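Local coordinates for protein putative O-acetylhomoserine (Thiol)-lyase (Campylobacter jejuni, PDB 4OC9) that probably makes homocysteine from O-acetylhomoserine and sulfide as a pyridoxal-phosphate-dependent enzyme of the trans-sulfuration family, at residues T186-Q191 and T288-I293. Residues are numbered along the deposited sequence; the frame is centred on the assembly and turned at random.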
loop_
_atom_site.group_PDB
_atom_site.type_symbol
_atom_site.label_atom_id
_atom_site.label_comp_id
_atom_site.label_asym_id
_atom_site.label_seq_id
_atom_site.Cartn_x
_atom_site.Cartn_y
_atom_site.Cartn_z
ATOM N N THR D 186 16.496 2.484 20.923
ATOM C CA THR D 186 16.725 2.371 19.471
ATOM C C THR D 186 18.217 2.050 19.280
ATOM O O THR D 186 19.047 2.312 20.136
ATOM C CB THR D 186 16.430 3.630 18.621
ATOM O OG1 THR D 186 17.488 4.585 18.764
ATOM C CG2 THR D 186 15.098 4.217 18.958
ATOM N N PRO D 187 18.566 1.480 18.127
ATOM C CA PRO D 187 19.975 1.167 17.918
ATOM C C PRO D 187 20.851 2.409 17.829
ATOM O O PRO D 187 22.068 2.267 17.928
ATOM C CB PRO D 187 19.982 0.460 16.558
ATOM C CG PRO D 187 18.581 -0.009 16.346
ATOM C CD PRO D 187 17.732 1.045 16.990
ATOM N N PHE D 188 20.253 3.579 17.638
ATOM C CA PHE D 188 21.036 4.799 17.536
ATOM C C PHE D 188 21.438 5.426 18.839
ATOM O O PHE D 188 22.310 6.283 18.841
ATOM C CB PHE D 188 20.359 5.832 16.637
ATOM C CG PHE D 188 20.259 5.387 15.226
ATOM C CD1 PHE D 188 21.275 5.654 14.351
ATOM C CD2 PHE D 188 19.150 4.666 14.793
ATOM C CE1 PHE D 188 21.193 5.217 13.052
ATOM C CE2 PHE D 188 19.050 4.235 13.493
ATOM C CZ PHE D 188 20.079 4.517 12.618
ATOM N N LEU D 189 20.827 5.037 19.940
ATOM C CA LEU D 189 21.227 5.605 21.225
ATOM C C LEU D 189 21.946 4.595 22.082
ATOM O O LEU D 189 22.681 4.956 22.973
ATOM C CB LEU D 189 20.013 6.148 21.970
ATOM C CG LEU D 189 19.231 7.206 21.154
ATOM C CD1 LEU D 189 18.073 7.750 21.975
ATOM C CD2 LEU D 189 20.146 8.346 20.731
ATOM N N LEU D 190 21.756 3.316 21.779
ATOM C CA LEU D 190 22.358 2.252 22.534
ATOM C C LEU D 190 22.546 0.991 21.705
ATOM O O LEU D 190 21.642 0.579 20.968
ATOM C CB LEU D 190 21.467 1.950 23.742
ATOM C CG LEU D 190 21.961 0.862 24.680
ATOM C CD1 LEU D 190 23.307 1.256 25.255
ATOM C CD2 LEU D 190 20.984 0.690 25.804
ATOM N N GLN D 191 23.694 0.339 21.870
ATOM C CA GLN D 191 24.001 -0.874 21.118
ATOM C C GLN D 191 24.235 -2.040 22.067
ATOM O O GLN D 191 25.357 -2.337 22.415
ATOM C CB GLN D 191 25.258 -0.663 20.279
ATOM C CG GLN D 191 25.276 0.552 19.355
ATOM C CD GLN D 191 25.533 1.912 20.056
ATOM O OE1 GLN D 191 26.224 2.008 21.089
ATOM N NE2 GLN D 191 24.997 2.975 19.453
ATOM N N THR D 288 15.195 7.348 8.392
ATOM C CA THR D 288 15.164 8.619 9.093
ATOM C C THR D 288 15.217 8.581 10.599
ATOM O O THR D 288 15.131 9.608 11.245
ATOM C CB THR D 288 13.815 9.319 8.769
ATOM O OG1 THR D 288 12.736 8.499 9.211
ATOM C CG2 THR D 288 13.633 9.588 7.236
ATOM N N LEU D 289 15.292 7.397 11.170
ATOM C CA LEU D 289 15.307 7.271 12.613
ATOM C C LEU D 289 16.412 8.063 13.289
ATOM O O LEU D 289 16.195 8.655 14.344
ATOM C CB LEU D 289 15.387 5.786 12.996
ATOM C CG LEU D 289 15.430 5.453 14.472
ATOM C CD1 LEU D 289 14.278 6.065 15.245
ATOM C CD2 LEU D 289 15.420 3.951 14.660
ATOM N N ALA D 290 17.594 8.093 12.692
ATOM C CA ALA D 290 18.700 8.817 13.310
ATOM C C ALA D 290 18.385 10.281 13.534
ATOM O O ALA D 290 18.679 10.827 14.603
ATOM C CB ALA D 290 19.970 8.673 12.502
ATOM N N VAL D 291 17.807 10.938 12.548
ATOM C CA VAL D 291 17.481 12.355 12.736
ATOM C C VAL D 291 16.277 12.506 13.684
ATOM O O VAL D 291 16.282 13.340 14.592
ATOM C CB VAL D 291 17.256 13.125 11.417
ATOM C CG1 VAL D 291 18.519 13.096 10.572
ATOM C CG2 VAL D 291 16.109 12.564 10.624
ATOM N N ARG D 292 15.262 11.682 13.501
ATOM C CA ARG D 292 14.084 11.742 14.355
ATOM C C ARG D 292 14.323 11.498 15.845
ATOM O O ARG D 292 13.842 12.273 16.667
ATOM C CB ARG D 292 13.006 10.755 13.892
ATOM C CG ARG D 292 12.446 11.108 12.546
ATOM C CD ARG D 292 11.329 10.189 12.061
ATOM N NE ARG D 292 11.727 8.817 11.826
ATOM C CZ ARG D 292 11.613 7.816 12.693
ATOM N NH1 ARG D 292 11.109 7.996 13.905
ATOM N NH2 ARG D 292 12.003 6.607 12.337
ATOM N N ILE D 293 15.061 10.449 16.192
ATOM C CA ILE D 293 15.282 10.145 17.593
ATOM C C ILE D 293 15.972 11.290 18.344
ATOM O O ILE D 293 15.764 11.461 19.536
ATOM C CB ILE D 293 16.029 8.809 17.773
ATOM C CG1 ILE D 293 15.809 8.250 19.168
ATOM C CG2 ILE D 293 17.486 8.919 17.365
ATOM C CD1 ILE D 293 14.355 7.903 19.469
#
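The Phe-188 ring meets Ala-290 with one face and Leu-289 with its edge, both on the helical segment 288-293. The methyl CB of Ala-290 sits over the face, offset toward the rim, 4.0 Å from the ring centroid and 24° off the normal, a CH-pi contact. Leu-289 comes in near the ring plane, with CD2 3.8 Å from Phe-188 CD2. One turn further on, Ile-293 meets two loop residues tip to tip. Its CG1 lies 3.6 Å from Leu-189 CD1, and its CD1 3.8 Å from Thr-186 CG2. These contacts, made by carbon atoms and, apart from Ala-290, between buried residues, form the close part through van der Waals packing and the CH-pi contact. The packing thins beside Pro-187, whose CD stays 4.4 Å from Leu-289 CD2, while the partly exposed Ala-290 marks the side nearer solvent, although its methyl still closes on the ring. Within the loop, Thr-186 OG1, between the backbone N and the carbonyl carbon, accepts from Phe-188 N (3.2 Å, 137° at the hydrogen) in an ST turn, and CG2 is the branch that reaches Ile-293. Across the helix from the loop, Arg-292 NE donates almost straight to Thr-288 OG1 at 2.8 Å. Tyr-207, next to Lys-206, which carries the pyridoxal phosphate cofactor in the crystal, touches Thr-186 and Ile-293. The contact joins the loop between strands 177-181 and 199-203 to the long helix 276-309, with helix 6-9 against Phe-188 and Ala-290 and helix 60-73 against Pro-187.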